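Local coordinates for regulatory protein SdiA (Escherichia coli, PDB 4LFU) that acts as a LuxR-type quorum-sensing receptor and transcription factor that activates ftsQAZ transcription and so cell division, and switches on ydiV in response to an extracellular autoinducer, at the interface of chains A and B. Residues are numbered along the deposited sequence; one frame, centred on the assembly and turned at random. Chains: chain A/B, Regulatory protein SdiA.

Contact 1: the interface of chains A and B. Residues chain A 124-126, 128; chain B 124-126, 128.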
# COMPACT_ATOMS: atom_id res chain seq x y z
N MET A 124 2.53 0.27 4.79
CA MET A 124 1.49 1.08 4.18
C MET A 124 0.17 0.36 4.27
O MET A 124 0.05 -0.77 3.84
CB MET A 124 1.78 1.37 2.72
CG MET A 124 0.59 2.09 2.07
SD MET A 124 1.04 2.87 0.54
CE MET A 124 1.27 1.46 -0.55
N LEU A 125 -0.84 1.05 4.81
CA LEU A 125 -2.19 0.47 4.96
C LEU A 125 -3.07 0.56 3.68
O LEU A 125 -2.75 1.33 2.76
CB LEU A 125 -2.88 1.09 6.18
CG LEU A 125 -2.05 0.94 7.46
CD1 LEU A 125 -2.50 1.93 8.51
CD2 LEU A 125 -2.09 -0.49 7.98
N PRO A 126 -4.18 -0.21 3.64
CA PRO A 126 -5.07 -0.16 2.43
C PRO A 126 -5.57 1.26 2.12
O PRO A 126 -5.88 1.55 0.97
CB PRO A 126 -6.24 -1.09 2.80
CG PRO A 126 -5.68 -2.00 3.92
CD PRO A 126 -4.70 -1.13 4.67
N ARG A 128 -3.70 3.91 2.47
CA ARG A 128 -2.46 4.63 2.12
C ARG A 128 -1.85 5.41 3.31
O ARG A 128 -0.91 6.19 3.14
CB ARG A 128 -2.67 5.55 0.93
CG ARG A 128 -2.77 4.85 -0.40
CD ARG A 128 -4.12 4.19 -0.59
NE ARG A 128 -4.39 4.02 -2.01
CZ ARG A 128 -4.92 2.92 -2.54
NH1 ARG A 128 -5.28 1.92 -1.74
NH2 ARG A 128 -5.11 2.85 -3.85
N MET B 124 -0.29 -4.89 -2.32
CA MET B 124 -0.30 -3.55 -2.87
C MET B 124 1.11 -2.99 -2.87
O MET B 124 1.76 -2.97 -1.84
CB MET B 124 -1.18 -2.61 -2.06
CG MET B 124 -1.03 -1.17 -2.56
SD MET B 124 -2.36 -0.13 -2.00
CE MET B 124 -1.99 0.04 -0.25
N LEU B 125 1.55 -2.51 -4.03
CA LEU B 125 2.90 -1.94 -4.17
C LEU B 125 3.02 -0.46 -3.74
O LEU B 125 1.99 0.23 -3.60
CB LEU B 125 3.40 -2.16 -5.61
CG LEU B 125 3.36 -3.64 -6.02
CD1 LEU B 125 3.39 -3.78 -7.53
CD2 LEU B 125 4.47 -4.43 -5.35
N PRO B 126 4.26 0.05 -3.55
CA PRO B 126 4.43 1.47 -3.13
C PRO B 126 3.77 2.46 -4.10
O PRO B 126 3.41 3.56 -3.70
CB PRO B 126 5.96 1.67 -3.11
CG PRO B 126 6.53 0.23 -2.97
CD PRO B 126 5.56 -0.65 -3.72
N ARG B 128 0.91 1.86 -5.55
CA ARG B 128 -0.53 1.54 -5.42
C ARG B 128 -1.04 0.56 -6.50
O ARG B 128 -2.25 0.33 -6.62
CB ARG B 128 -1.38 2.80 -5.39
CG ARG B 128 -1.32 3.57 -4.10
CD ARG B 128 -0.03 4.37 -3.97
NE ARG B 128 -0.21 5.49 -3.06
CZ ARG B 128 0.67 5.84 -2.14
NH1 ARG B 128 1.83 5.20 -2.06
NH2 ARG B 128 0.41 6.86 -1.34
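A:Met124 and B:Met124 each end strand 117-124 in extended backbone geometry, and the chain then turns through A:Leu125 and A:Pro126, and their B twins, to reach A:Arg128 and B:Arg128 with a positive phi of 76°. Both methionines send their tips to the two-fold axis and cross there at about a right angle, with A:Met124 CE 3.6 Å from B:Met124 CE. CG stands anti to the backbone N and chi2 is nearly straight, which carries the sulfur toward the partner, and a bend at chi3 (71°) turns the methyl. There A:Met124 CE packs 3.4 Å from the backbone carbonyl oxygen B:Leu125 O and also approaches B:Pro126 CA. An unbranched, flexible thioether suits a place where a side chain meets its own copy.

The guanidinium of B:Arg128 meets the methionine at its sulfur: A:Met124 SD lies 3.6 Å from B:Arg128 NH1, and the twin pair does the same. That nitrogen is steadied within its own chain: B:Arg128 NH1 donates to B:Pro126 O at 2.8 Å, the oxygen lying near the guanidinium plane. The methylene of each arginine packs against the guanidinium of the other, A:Arg128 CG lying 3.7 Å from B:Arg128 NE, with guanidinium planes 79° apart. Their like charges probably cost some energy, which the carbonyl bonds may offset. The patch joins the autoinducer-binding regions of the two chains and probably helps to hold the SdiA dimer together.

Contact 2: the interface of chains A and B. Residues chain A 148, 151-152, 155; chain B 6, 10.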
# COMPACT_ATOMS: atom_id res chain seq x y z
N ASP A 148 16.29 -12.23 11.76
CA ASP A 148 15.19 -12.76 10.96
C ASP A 148 13.92 -12.92 11.82
O ASP A 148 12.81 -12.58 11.41
CB ASP A 148 15.59 -14.12 10.34
CG ASP A 148 17.04 -14.15 9.80
OD1 ASP A 148 17.97 -13.58 10.44
OD2 ASP A 148 17.25 -14.78 8.73
N GLN A 151 12.53 -9.41 12.75
CA GLN A 151 11.93 -8.83 11.56
C GLN A 151 10.54 -9.37 11.27
O GLN A 151 9.61 -8.60 11.04
CB GLN A 151 12.83 -9.05 10.36
CG GLN A 151 14.01 -8.13 10.36
CD GLN A 151 14.74 -8.15 9.06
OE1 GLN A 151 15.91 -8.56 9.01
NE2 GLN A 151 14.07 -7.74 7.98
N LEU A 152 10.42 -10.70 11.31
CA LEU A 152 9.18 -11.38 10.99
C LEU A 152 8.11 -11.15 12.06
O LEU A 152 6.91 -11.02 11.74
CB LEU A 152 9.43 -12.88 10.78
CG LEU A 152 10.05 -13.32 9.44
CD1 LEU A 152 10.53 -14.76 9.55
CD2 LEU A 152 9.07 -13.20 8.29
N GLN A 155 6.91 -7.64 11.72
CA GLN A 155 6.12 -7.58 10.50
C GLN A 155 4.67 -7.83 10.81
O GLN A 155 3.82 -7.07 10.37
CB GLN A 155 6.58 -8.59 9.46
CG GLN A 155 7.47 -8.04 8.40
CD GLN A 155 7.87 -9.11 7.41
OE1 GLN A 155 7.02 -9.74 6.79
NE2 GLN A 155 9.18 -9.32 7.27
N PHE B 6 12.45 -22.44 7.41
CA PHE B 6 11.92 -21.25 6.74
C PHE B 6 12.89 -20.07 6.77
O PHE B 6 13.05 -19.38 5.77
CB PHE B 6 10.53 -20.83 7.29
CG PHE B 6 9.99 -19.57 6.62
CD1 PHE B 6 9.43 -19.63 5.33
CD2 PHE B 6 10.11 -18.33 7.25
CE1 PHE B 6 8.97 -18.47 4.70
CE2 PHE B 6 9.64 -17.17 6.63
CZ PHE B 6 9.07 -17.24 5.35
N ARG B 10 14.04 -18.25 3.42
CA ARG B 10 13.82 -16.81 3.27
C ARG B 10 15.11 -16.04 2.97
O ARG B 10 15.12 -15.14 2.14
CB ARG B 10 13.12 -16.24 4.51
CG ARG B 10 12.76 -14.74 4.43
CD ARG B 10 12.07 -14.23 5.70
NE ARG B 10 12.95 -13.34 6.47
CZ ARG B 10 12.96 -12.01 6.36
NH1 ARG B 10 12.13 -11.39 5.53
NH2 ARG B 10 13.80 -11.30 7.10
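B:Arg10 reaches A:Leu152 and A:Gln151 through a side chain that runs straight out from helix 6-19, with CG opposite the backbone N (chi1 -176°) and chi2 fully extended, and then bends at chi3 (109°) to lay the guanidinium against the partner helix. On that helix A:Leu152 has CG beside its own backbone N, and its branches point toward B:Arg10 and B:Phe6.

The leucine and the arginine lie alongside, running opposite ways. A:Leu152 CG sits over one guanidinium face, toward its rim, while the methyl A:Leu152 CD2 is 4.1 Å from the methylene B:Arg10 CD. The other methyl, A:Leu152 CD1, meets the edge of the phenyl ring, 3.9 Å from B:Phe6 CE2. Within chain B, B:Arg10 CB covers part of one face of that ring. Arginine suits this surface because its methylenes pack on the leucine while its head extends to polar neighbours.

Those neighbours are looser. The amide of A:Gln151 stands almost perpendicular to the guanidinium, at 87°, with A:Gln151 NE2 3.7 Å from B:Arg10 NH2 and the amide oxygen OE1 at the guanidinium edge, in its plane. A:Gln155 flanks the other terminal nitrogen, NH1. The carboxylate oxygen A:Asp148 OD2 is 5.1 Å from B:Arg10 NE and may favour the positive charge at long range. In the fold, helix 147-167 of chain A lies against the N-terminal helix 6-19 of chain B, which begins at B:Phe6.

Contact 3: the interface of chains A and B. Residues chain A 189-190, 193; chain B 53.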
# COMPACT_ATOMS: atom_id res chain seq x y z
N ARG A 189 -14.51 9.34 -10.95
CA ARG A 189 -13.53 8.71 -11.84
C ARG A 189 -13.27 9.42 -13.16
O ARG A 189 -12.12 9.53 -13.59
CB ARG A 189 -13.89 7.24 -12.11
CG ARG A 189 -13.68 6.35 -10.88
CD ARG A 189 -13.69 4.86 -11.27
NE ARG A 189 -15.01 4.44 -11.76
CZ ARG A 189 -16.03 4.10 -10.98
NH1 ARG A 189 -15.90 4.11 -9.65
NH2 ARG A 189 -17.17 3.74 -11.53
N TRP A 190 -14.33 9.91 -13.80
CA TRP A 190 -14.19 10.67 -15.04
C TRP A 190 -13.59 12.05 -14.77
O TRP A 190 -12.87 12.59 -15.62
CB TRP A 190 -15.53 10.77 -15.83
CG TRP A 190 -15.92 9.48 -16.47
CD1 TRP A 190 -16.90 8.63 -16.05
CD2 TRP A 190 -15.31 8.85 -17.61
NE1 TRP A 190 -16.95 7.52 -16.85
CE2 TRP A 190 -15.98 7.62 -17.82
CE3 TRP A 190 -14.26 9.20 -18.48
CZ2 TRP A 190 -15.64 6.74 -18.86
CZ3 TRP A 190 -13.92 8.33 -19.51
CH2 TRP A 190 -14.61 7.11 -19.70
N GLU A 193 -9.88 11.81 -14.46
CA GLU A 193 -9.28 11.55 -15.77
C GLU A 193 -9.18 12.81 -16.61
O GLU A 193 -8.65 12.77 -17.72
CB GLU A 193 -10.07 10.50 -16.57
CG GLU A 193 -9.88 9.05 -16.12
CD GLU A 193 -8.44 8.56 -16.24
OE1 GLU A 193 -7.60 9.14 -16.97
OE2 GLU A 193 -8.13 7.57 -15.57
N THR B 53 -10.40 5.03 -15.20
CA THR B 53 -11.59 4.74 -15.98
C THR B 53 -11.53 3.36 -16.65
O THR B 53 -12.55 2.70 -16.82
CB THR B 53 -11.78 5.89 -16.99
OG1 THR B 53 -12.94 6.64 -16.62
CG2 THR B 53 -11.87 5.39 -18.42
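Packing on an aromatic face dominates where B:Thr53 meets A:Trp190. The threonine hydroxyl comes down over the centre of the six-membered ring of the indole, B:Thr53 OG1 standing 3.2 Å above the ring plane and 3.4 Å from A:Trp190 CD2. The two side chains cross at about a right angle, and the methyl hangs just outside the rim of that ring, beyond CH2, with B:Thr53 CG2 3.5 Å from A:Trp190 CH2. The indole is presented by a chi1 of -72°, which puts CG beside the backbone N, and a chi2 of 105°. A broad, flat tryptophan can receive both branches of a small threonine, and 79 Å² of threonine surface is hidden by the partner.

A second apolar contact flanks the first. The methylene A:Glu193 CG packs 3.8 Å from B:Thr53 CB, the side chains crossing at a slant.

The polar link is slight: the backbone amide B:Thr53 N makes a weak hydrogen bond of 3.4 Å to the carboxylate oxygen A:Glu193 OE2. The bend of the glutamate at chi2 (-61°) helps bring that carboxylate to the amide, and a residue with both methylenes and an acid group suits this double role.

A:Trp190 and A:Arg189 belong to helix 182-192 of the LuxR-type DNA-binding region, and A:Glu193 follows directly after it. B:Thr53 lies in the loop between strands 41-47 and 57-61 of the autoinducer-binding region of the other chain.

Contact 1 lies between the others, its C-alpha centre about 20 Å from that of contact 2 and about 21 Å from that of contact 3, whereas contacts 2 and 3 are about 40 Å apart. They share no residue, but all join chains A and B; contact 1 is its own twin on the two-fold axis, while contacts 2 and 3 recur with the chains exchanged. Contacts 1 and 2 join the autoinducer-binding N-terminal regions of the two copies. Contact 3 instead sets a DNA-binding region against the partner's autoinducer-binding region, a crossed placement that could couple the positions of the two regions within the dimer.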